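Local coordinates for CD180 antigen (Mus musculus, PDB 3T6Q), which may cooperate with MD-1 and TLR4 in the innate response of B cells to bacterial lipopolysaccharide, leading to NF-kappa-B activation, at residues I535-S547 / S564-K578. Numbering follows the deposited sequence. Where two conformers were deposited one is given.
Sequences ISIILPSLLPILS and SNIYFLEWYKENMQK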
ATOM      1  N   ILE A 535       1.328 -57.476   3.958  1.00 18.29           N
ATOM      2  CA  ILE A 535       0.161 -58.351   3.908  1.00 22.12           C
ATOM      3  C   ILE A 535      -0.259 -58.625   2.447  1.00 23.06           C
ATOM      4  O   ILE A 535      -0.475 -57.692   1.680  1.00 21.15           O
ATOM      5  CB  ILE A 535      -0.982 -57.777   4.755  1.00 22.66           C
ATOM      6  CG1 ILE A 535      -0.566 -57.815   6.251  1.00 24.99           C
ATOM      7  CG2 ILE A 535      -2.256 -58.568   4.530  1.00 22.33           C
ATOM      8  CD1 ILE A 535      -1.429 -56.954   7.157  1.00 22.44           C
ATOM      9  N   SER A 536      -0.328 -59.902   2.057  1.00 19.87           N
ATOM     10  CA  SER A 536      -0.731 -60.247   0.678  1.00 24.10           C
ATOM     11  C   SER A 536      -2.004 -61.060   0.664  1.00 21.08           C
ATOM     12  O   SER A 536      -3.036 -60.627   0.154  1.00 22.71           O
ATOM     13  CB  SER A 536       0.401 -60.967  -0.087  1.00 22.30           C
ATOM     14  OG  SER A 536       0.916 -62.067   0.685  1.00 23.68           O
ATOM     15  N   ILE A 537      -1.909 -62.254   1.241  1.00 23.30           N
ATOM     16  CA  ILE A 537      -3.032 -63.164   1.376  1.00 23.79           C
ATOM     17  C   ILE A 537      -3.492 -63.182   2.834  1.00 24.42           C
ATOM     18  O   ILE A 537      -2.652 -63.286   3.712  1.00 24.00           O
ATOM     19  CB  ILE A 537      -2.592 -64.618   0.959  1.00 22.53           C
ATOM     20  CG1 ILE A 537      -2.298 -64.603  -0.541  1.00 23.51           C
ATOM     21  CG2 ILE A 537      -3.688 -65.640   1.313  1.00 22.11           C
ATOM     22  CD1 ILE A 537      -2.090 -65.973  -1.172  1.00 24.90           C
ATOM     23  N   ILE A 538      -4.822 -63.096   3.059  1.00 22.07           N
ATOM     24  CA  ILE A 538      -5.431 -63.192   4.390  1.00 23.89           C
ATOM     25  C   ILE A 538      -6.391 -64.378   4.365  1.00 25.65           C
ATOM     26  O   ILE A 538      -7.479 -64.292   3.816  1.00 25.12           O
ATOM     27  CB  ILE A 538      -6.169 -61.874   4.759  1.00 24.60           C
ATOM     28  CG1 ILE A 538      -5.164 -60.715   4.722  1.00 23.02           C
ATOM     29  CG2 ILE A 538      -6.853 -61.940   6.143  1.00 24.26           C
ATOM     30  CD1 ILE A 538      -5.854 -59.359   4.770  1.00 24.49           C
ATOM     31  N   LEU A 539      -5.988 -65.468   4.994  1.00 30.19           N
ATOM     32  CA  LEU A 539      -6.762 -66.709   4.889  1.00 35.52           C
ATOM     33  C   LEU A 539      -8.040 -66.590   5.680  1.00 35.87           C
ATOM     34  O   LEU A 539      -8.119 -65.738   6.591  1.00 33.43           O
ATOM     35  CB  LEU A 539      -5.932 -67.909   5.329  1.00 36.95           C
ATOM     36  CG  LEU A 539      -4.839 -68.276   4.305  1.00 38.06           C
ATOM     37  CD1 LEU A 539      -3.898 -69.269   4.939  1.00 34.57           C
ATOM     38  CD2 LEU A 539      -5.404 -68.844   2.995  1.00 38.40           C
ATOM     39  N   PRO A 540      -9.052 -67.429   5.333  1.00 33.65           N
ATOM     40  CA  PRO A 540     -10.382 -67.329   5.935  1.00 32.21           C
ATOM     41  C   PRO A 540     -10.374 -67.332   7.446  1.00 28.59           C
ATOM     42  O   PRO A 540     -11.170 -66.607   8.025  1.00 37.45           O
ATOM     43  CB  PRO A 540     -11.139 -68.583   5.412  1.00 33.81           C
ATOM     44  CG  PRO A 540     -10.274 -69.188   4.353  1.00 33.42           C
ATOM     45  CD  PRO A 540      -9.027 -68.371   4.182  1.00 30.82           C
ATOM     46  N   SER A 541      -9.503 -68.117   8.091  1.00 28.67           N
ATOM     47  CA  SER A 541      -9.548 -68.224   9.567  1.00 30.87           C
ATOM     48  C   SER A 541      -9.199 -66.887  10.286  1.00 33.19           C
ATOM     49  O   SER A 541      -9.423 -66.740  11.490  1.00 32.07           O
ATOM     50  CB  SER A 541      -8.630 -69.343  10.065  1.00 31.86           C
ATOM     51  OG  SER A 541      -7.282 -69.064   9.699  1.00 38.44           O
ATOM     52  N   LEU A 542      -8.624 -65.938   9.557  1.00 31.59           N
ATOM     53  CA  LEU A 542      -8.356 -64.601  10.105  1.00 31.69           C
ATOM     54  C   LEU A 542      -9.520 -63.604   9.909  1.00 32.13           C
ATOM     55  O   LEU A 542      -9.560 -62.546  10.543  1.00 26.83           O
ATOM     56  CB  LEU A 542      -7.077 -64.014   9.483  1.00 28.69           C
ATOM     57  CG  LEU A 542      -5.819 -64.857   9.615  1.00 28.28           C
ATOM     58  CD1 LEU A 542      -4.755 -64.239   8.732  1.00 26.19           C
ATOM     59  CD2 LEU A 542      -5.392 -64.910  11.072  1.00 30.68           C
ATOM     60  N   LEU A 543     -10.460 -63.936   9.033  1.00 26.41           N
ATOM     61  CA  LEU A 543     -11.529 -62.997   8.691  1.00 28.70           C
ATOM     62  C   LEU A 543     -12.472 -62.716   9.871  1.00 28.94           C
ATOM     63  O   LEU A 543     -12.935 -61.578  10.020  1.00 26.34           O
ATOM     64  CB  LEU A 543     -12.303 -63.456   7.446  1.00 26.55           C
ATOM     65  CG  LEU A 543     -11.413 -63.578   6.198  1.00 25.55           C
ATOM     66  CD1 LEU A 543     -12.250 -64.195   5.051  1.00 27.79           C
ATOM     67  CD2 LEU A 543     -10.874 -62.205   5.807  1.00 23.68           C
ATOM     68  N   PRO A 544     -12.742 -63.732  10.718  1.00 29.86           N
ATOM     69  CA  PRO A 544     -13.590 -63.376  11.859  1.00 30.36           C
ATOM     70  C   PRO A 544     -12.914 -62.350  12.771  1.00 28.95           C
ATOM     71  O   PRO A 544     -13.609 -61.551  13.426  1.00 28.37           O
ATOM     72  CB  PRO A 544     -13.807 -64.711  12.576  1.00 30.39           C
ATOM     73  CG  PRO A 544     -13.572 -65.755  11.534  1.00 32.66           C
ATOM     74  CD  PRO A 544     -12.495 -65.185  10.646  1.00 28.64           C
ATOM     75  N   ILE A 545     -11.582 -62.365  12.816  1.00 28.95           N
ATOM     76  CA  ILE A 545     -10.862 -61.412  13.667  1.00 23.68           C
ATOM     77  C   ILE A 545     -11.070 -60.001  13.119  1.00 23.27           C
ATOM     78  O   ILE A 545     -11.380 -59.087  13.878  1.00 24.90           O
ATOM     79  CB  ILE A 545      -9.365 -61.750  13.827  1.00 25.07           C
ATOM     80  CG1 ILE A 545      -9.237 -63.111  14.535  1.00 25.70           C
ATOM     81  CG2 ILE A 545      -8.635 -60.620  14.596  1.00 25.19           C
ATOM     82  CD1 ILE A 545      -7.875 -63.756  14.426  1.00 25.44           C
ATOM     83  N   LEU A 546     -10.879 -59.829  11.809  1.00 19.82           N
ATOM     84  CA  LEU A 546     -11.203 -58.577  11.116  1.00 21.39           C
ATOM     85  C   LEU A 546     -12.659 -58.095  11.307  1.00 24.36           C
ATOM     86  O   LEU A 546     -12.883 -56.902  11.524  1.00 23.56           O
ATOM     87  CB  LEU A 546     -10.888 -58.728   9.630  1.00 20.84           C
ATOM     88  CG  LEU A 546      -9.383 -58.910   9.360  1.00 23.99           C
ATOM     89  CD1 LEU A 546      -9.131 -58.854   7.864  1.00 24.13           C
ATOM     90  CD2 LEU A 546      -8.584 -57.805  10.057  1.00 24.56           C
ATOM     91  N   SER A 547     -13.622 -59.027  11.227  1.00 22.80           N
ATOM     92  CA  SER A 547     -15.047 -58.698  11.391  1.00 25.65           C
ATOM     93  C   SER A 547     -15.377 -58.098  12.752  1.00 25.34           C
ATOM     94  O   SER A 547     -16.252 -57.246  12.839  1.00 30.24           O
ATOM     95  CB  SER A 547     -15.904 -59.958  11.182  1.00 24.87           C
ATOM     96  OG  SER A 547     -15.964 -60.239   9.800  1.00 29.99           O
ATOM     97  N   SER A 564      -6.409 -67.467  -4.857  1.00 23.35           N
ATOM     98  CA  SER A 564      -5.779 -67.876  -3.609  1.00 22.50           C
ATOM     99  C   SER A 564      -6.262 -66.949  -2.464  1.00 22.68           C
ATOM    100  O   SER A 564      -6.158 -67.299  -1.286  1.00 23.90           O
ATOM    101  CB  SER A 564      -4.240 -67.829  -3.699  1.00 24.13           C
ATOM    102  OG  SER A 564      -3.730 -68.633  -4.763  1.00 25.59           O
ATOM    103  N   ASN A 565      -6.756 -65.769  -2.828  1.00 22.54           N
ATOM    104  CA  ASN A 565      -7.264 -64.824  -1.821  1.00 24.50           C
ATOM    105  C   ASN A 565      -8.798 -64.570  -1.849  1.00 26.99           C
ATOM    106  O   ASN A 565      -9.247 -63.559  -1.268  1.00 27.61           O
ATOM    107  CB  ASN A 565      -6.486 -63.502  -1.939  1.00 20.44           C
ATOM    108  CG  ASN A 565      -6.333 -62.756  -0.587  1.00 21.47           C
ATOM    109  OD1 ASN A 565      -6.510 -63.336   0.498  1.00 23.46           O
ATOM    110  ND2 ASN A 565      -5.966 -61.459  -0.658  1.00 22.04           N
ATOM    111  N   ILE A 566      -9.600 -65.453  -2.483  1.00 26.30           N
ATOM    112  CA  ILE A 566     -11.040 -65.102  -2.730  1.00 28.35           C
ATOM    113  C   ILE A 566     -11.826 -64.819  -1.481  1.00 23.61           C
ATOM    114  O   ILE A 566     -12.654 -63.935  -1.524  1.00 28.01           O
ATOM    115  CB  ILE A 566     -11.982 -66.141  -3.441  1.00 31.01           C
ATOM    116  CG1 ILE A 566     -11.365 -67.496  -3.590  1.00 34.41           C
ATOM    117  CG2 ILE A 566     -12.708 -65.521  -4.641  1.00 30.67           C
ATOM    118  CD1 ILE A 566     -11.394 -68.238  -2.296  1.00 32.00           C
ATOM    119  N   TYR A 567     -11.594 -65.573  -0.405  1.00 24.86           N
ATOM    120  CA  TYR A 567     -12.335 -65.382   0.861  1.00 27.05           C
ATOM    121  C   TYR A 567     -12.152 -63.976   1.439  1.00 29.40           C
ATOM    122  O   TYR A 567     -13.129 -63.323   1.848  1.00 23.56           O
ATOM    123  CB  TYR A 567     -12.008 -66.470   1.881  1.00 30.62           C
ATOM    124  CG  TYR A 567     -12.555 -67.806   1.428  1.00 36.78           C
ATOM    125  CD1 TYR A 567     -13.936 -68.005   1.317  1.00 41.46           C
ATOM    126  CD2 TYR A 567     -11.709 -68.830   1.046  1.00 38.96           C
ATOM    127  CE1 TYR A 567     -14.452 -69.207   0.869  1.00 48.96           C
ATOM    128  CE2 TYR A 567     -12.212 -70.043   0.601  1.00 40.38           C
ATOM    129  CZ  TYR A 567     -13.581 -70.223   0.511  1.00 48.45           C
ATOM    130  OH  TYR A 567     -14.087 -71.427   0.068  1.00 56.43           O
ATOM    131  N   PHE A 568     -10.919 -63.484   1.420  1.00 26.17           N
ATOM    132  CA  PHE A 568     -10.701 -62.102   1.798  1.00 23.98           C
ATOM    133  C   PHE A 568     -11.357 -61.111   0.826  1.00 28.73           C
ATOM    134  O   PHE A 568     -11.959 -60.132   1.265  1.00 27.11           O
ATOM    135  CB  PHE A 568      -9.196 -61.777   1.977  1.00 25.72           C
ATOM    136  CG  PHE A 568      -8.936 -60.317   2.237  1.00 24.03           C
ATOM    137  CD1 PHE A 568      -8.332 -59.519   1.288  1.00 27.28           C
ATOM    138  CD2 PHE A 568      -9.350 -59.742   3.440  1.00 26.17           C
ATOM    139  CE1 PHE A 568      -8.120 -58.163   1.525  1.00 30.51           C
ATOM    140  CE2 PHE A 568      -9.151 -58.395   3.684  1.00 26.62           C
ATOM    141  CZ  PHE A 568      -8.537 -57.603   2.731  1.00 25.86           C
ATOM    142  N   LEU A 569     -11.192 -61.328  -0.484  1.00 27.43           N
ATOM    143  CA  LEU A 569     -11.768 -60.449  -1.503  1.00 28.27           C
ATOM    144  C   LEU A 569     -13.295 -60.283  -1.374  1.00 30.79           C
ATOM    145  O   LEU A 569     -13.811 -59.169  -1.467  1.00 30.00           O
ATOM    146  CB  LEU A 569     -11.388 -60.915  -2.919  1.00 28.62           C
ATOM    147  CG  LEU A 569      -9.889 -60.867  -3.235  1.00 31.03           C
ATOM    148  CD1 LEU A 569      -9.561 -61.617  -4.528  1.00 30.85           C
ATOM    149  CD2 LEU A 569      -9.391 -59.424  -3.282  1.00 30.71           C
ATOM    150  N   GLU A 570     -13.988 -61.388  -1.149  1.00 29.35           N
ATOM    151  CA  GLU A 570     -15.442 -61.389  -0.890  1.00 34.19           C
ATOM    152  C   GLU A 570     -15.784 -60.613   0.412  1.00 35.05           C
ATOM    153  O   GLU A 570     -16.685 -59.760   0.431  1.00 35.01           O
ATOM    154  CB  GLU A 570     -15.949 -62.833  -0.816  1.00 31.05           C
ATOM    155  CG  GLU A 570     -16.111 -63.460  -2.217  1.00 39.43           C
ATOM    156  CD  GLU A 570     -16.421 -64.964  -2.220  1.00 44.91           C
ATOM    157  OE1 GLU A 570     -16.784 -65.529  -1.171  1.00 53.84           O
ATOM    158  OE2 GLU A 570     -16.295 -65.594  -3.294  1.00 49.69           O
ATOM    159  N   TRP A 571     -15.026 -60.897   1.470  1.00 31.12           N
ATOM    160  CA  TRP A 571     -15.153 -60.211   2.755  1.00 30.68           C
ATOM    161  C   TRP A 571     -14.992 -58.732   2.574  1.00 30.13           C
ATOM    162  O   TRP A 571     -15.766 -57.946   3.160  1.00 31.45           O
ATOM    163  CB  TRP A 571     -14.141 -60.766   3.770  1.00 30.04           C
ATOM    164  CG  TRP A 571     -14.166 -60.091   5.122  1.00 28.17           C
ATOM    165  CD1 TRP A 571     -14.812 -60.527   6.265  1.00 31.87           C
ATOM    166  CD2 TRP A 571     -13.499 -58.836   5.512  1.00 29.19           C
ATOM    167  NE1 TRP A 571     -14.612 -59.656   7.299  1.00 29.51           N
ATOM    168  CE2 TRP A 571     -13.850 -58.610   6.913  1.00 34.33           C
ATOM    169  CE3 TRP A 571     -12.720 -57.899   4.858  1.00 28.09           C
ATOM    170  CZ2 TRP A 571     -13.392 -57.500   7.624  1.00 31.29           C
ATOM    171  CZ3 TRP A 571     -12.271 -56.767   5.583  1.00 30.94           C
ATOM    172  CH2 TRP A 571     -12.610 -56.581   6.933  1.00 29.11           C
ATOM    173  N   TYR A 572     -13.989 -58.332   1.782  1.00 26.50           N
ATOM    174  CA  TYR A 572     -13.663 -56.927   1.535  1.00 29.21           C
ATOM    175  C   TYR A 572     -14.867 -56.161   0.998  1.00 33.54           C
ATOM    176  O   TYR A 572     -15.149 -55.040   1.458  1.00 32.29           O
ATOM    177  CB  TYR A 572     -12.484 -56.810   0.569  1.00 25.92           C
ATOM    178  CG  TYR A 572     -11.879 -55.418   0.418  1.00 25.55           C
ATOM    179  CD1 TYR A 572     -12.369 -54.508  -0.540  1.00 27.86           C
ATOM    180  CD2 TYR A 572     -10.809 -55.014   1.215  1.00 24.54           C
ATOM    181  CE1 TYR A 572     -11.808 -53.244  -0.685  1.00 27.29           C
ATOM    182  CE2 TYR A 572     -10.217 -53.768   1.052  1.00 28.57           C
ATOM    183  CZ  TYR A 572     -10.730 -52.879   0.116  1.00 27.56           C
ATOM    184  OH  TYR A 572     -10.148 -51.637  -0.028  1.00 27.14           O
ATOM    185  N   LYS A 573     -15.573 -56.781   0.050  1.00 33.56           N
ATOM    186  CA  LYS A 573     -16.757 -56.205  -0.586  1.00 34.49           C
ATOM    187  C   LYS A 573     -17.934 -56.110   0.372  1.00 33.15           C
ATOM    188  O   LYS A 573     -18.751 -55.211   0.251  1.00 35.71           O
ATOM    189  CB  LYS A 573     -17.193 -57.055  -1.786  1.00 37.74           C
ATOM    190  CG  LYS A 573     -16.163 -57.186  -2.894  1.00 50.67           C
ATOM    191  CD  LYS A 573     -16.614 -58.180  -3.972  1.00 61.70           C
ATOM    192  CE  LYS A 573     -17.142 -57.476  -5.216  1.00 60.70           C
ATOM    193  NZ  LYS A 573     -16.086 -56.603  -5.814  1.00 48.46           N
ATOM    194  N   GLU A 574     -18.016 -57.065   1.295  0.50 32.40           N
ATOM    195  CA  GLU A 574     -19.065 -57.117   2.306  0.50 32.24           C
ATOM    196  C   GLU A 574     -18.841 -56.129   3.468  0.50 36.13           C
ATOM    197  O   GLU A 574     -19.770 -55.843   4.222  0.50 33.87           O
ATOM    198  CB  GLU A 574     -19.176 -58.538   2.859  0.50 36.55           C
ATOM    199  CG  GLU A 574     -19.700 -59.566   1.861  0.50 43.05           C
ATOM    200  CD  GLU A 574     -19.489 -61.001   2.321  0.50 46.71           C
ATOM    201  OE1 GLU A 574     -18.807 -61.221   3.351  0.50 46.45           O
ATOM    202  OE2 GLU A 574     -19.995 -61.917   1.642  0.50 48.13           O
ATOM    203  N   ASN A 575     -17.618 -55.611   3.607  1.00 31.65           N
ATOM    204  CA  ASN A 575     -17.248 -54.862   4.796  1.00 31.46           C
ATOM    205  C   ASN A 575     -16.563 -53.548   4.586  1.00 27.95           C
ATOM    206  O   ASN A 575     -15.702 -53.168   5.389  1.00 26.63           O
ATOM    207  CB  ASN A 575     -16.382 -55.720   5.718  1.00 29.51           C
ATOM    208  CG  ASN A 575     -17.133 -56.860   6.321  1.00 32.65           C
ATOM    209  OD1 ASN A 575     -17.631 -56.766   7.434  1.00 33.35           O
ATOM    210  ND2 ASN A 575     -17.188 -57.972   5.605  1.00 29.40           N
ATOM    211  N   MET A 576     -16.948 -52.832   3.539  1.00 27.32           N
ATOM    212  CA  MET A 576     -16.329 -51.551   3.229  1.00 29.37           C
ATOM    213  C   MET A 576     -16.449 -50.537   4.382  1.00 32.51           C
ATOM    214  O   MET A 576     -15.625 -49.621   4.537  1.00 29.72           O
ATOM    215  CB  MET A 576     -16.958 -50.975   1.948  1.00 31.53           C
ATOM    216  CG  MET A 576     -16.660 -51.809   0.710  1.00 37.71           C
ATOM    217  SD  MET A 576     -14.892 -51.822   0.387  1.00 40.54           S
ATOM    218  CE  MET A 576     -14.621 -50.311  -0.516  1.00 33.11           C
ATOM    219  N   GLN A 577     -17.488 -50.702   5.190  1.00 31.18           N
ATOM    220  CA  GLN A 577     -17.729 -49.781   6.305  1.00 34.84           C
ATOM    221  C   GLN A 577     -16.696 -50.001   7.450  1.00 35.38           C
ATOM    222  O   GLN A 577     -16.565 -49.149   8.337  1.00 34.20           O
ATOM    223  CB  GLN A 577     -19.186 -49.928   6.809  1.00 33.29           C
ATOM    224  CG  GLN A 577     -19.458 -51.143   7.705  1.00 35.80           C
ATOM    225  CD  GLN A 577     -19.505 -52.488   6.961  1.00 47.83           C
ATOM    226  OE1 GLN A 577     -19.496 -52.557   5.719  1.00 49.94           O
ATOM    227  NE2 GLN A 577     -19.548 -53.574   7.732  1.00 43.90           N
ATOM    228  N   LYS A 578     -16.006 -51.152   7.449  1.00 29.82           N
ATOM    229  CA  LYS A 578     -14.913 -51.396   8.412  1.00 28.45           C
ATOM    230  C   LYS A 578     -13.540 -50.983   7.846  1.00 28.86           C
ATOM    231  O   LYS A 578     -12.528 -51.175   8.495  1.00 30.94           O
ATOM    232  CB  LYS A 578     -14.874 -52.859   8.869  1.00 29.70           C
ATOM    233  CG  LYS A 578     -16.135 -53.357   9.546  1.00 29.63           C
ATOM    234  CD  LYS A 578     -15.964 -54.789  10.040  1.00 26.98           C
ATOM    235  CE  LYS A 578     -17.273 -55.255  10.626  1.00 26.30           C
ATOM    236  NZ  LYS A 578     -17.399 -54.693  12.008  1.00 29.72           N
TER
HETATM  237  O   HOH W   1      -8.488 -65.146   1.482  1.00 22.76           O
HETATM  238  O   HOH W   2     -18.228 -58.657   9.113  1.00 39.43           O
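Trp571 and Phe568 both hold CG anti to the backbone N (chi1 178° for Trp571), which swings their rings off helix 566-574 onto Leu543, Leu546 and Ile538. The indole is fixed at its edge and on its faces. Its NE1 donates to Ser547 OG at 2.9 Å, with an N-H...O angle of 168° and the oxygen practically in the ring plane. Leu543 CD2 lies over one face, 4.3 Å from the centroid of the five-membered ring, a CH-pi contact; Leu546 CD1 covers the same face towards the rim, and Leu546 CB reaches Trp571 CZ2 at 3.4 Å. The opposite face carries the amide of Asn575, whose ND2 bonds back to Trp571 O, while its OD1 joins Ser547 OG through a water. The serine oxygen is thus held by the indole N-H and by the water.

Phe568 is packed differently: Ile538 CD1 sits 3.7 Å from its ring centroid and nearly on the normal, whereas Leu543 CD2 meets the edge, wedged between the two aromatic side chains. At the helix start, Asn565 OD1 accepts from Ile538 N at 3.1 Å, the donor tilted out of the carbonyl plane, and ND2 turns to Asp560 O. A second water ties that OD1 to Ile538 O and Phe568 N. At the far end, Lys578 NZ bonds Ser547 O at 2.9 Å and also Gln549 O, so the ammonium links the carbonyl of the helix's last residue to that of Gln549, just past it.

The contact joins the last leucine-rich repeat (LRR 19) to the LRRCT region that caps the solenoid's C-terminal end. Helices 543-547 and 566-574 run nearly parallel, 16° apart, their axes 11.4 Å distant; Leu546 and Trp571 both touch Ile552 of strand 551-553, and Trp571 also packs on Leu579 of strand 579-580.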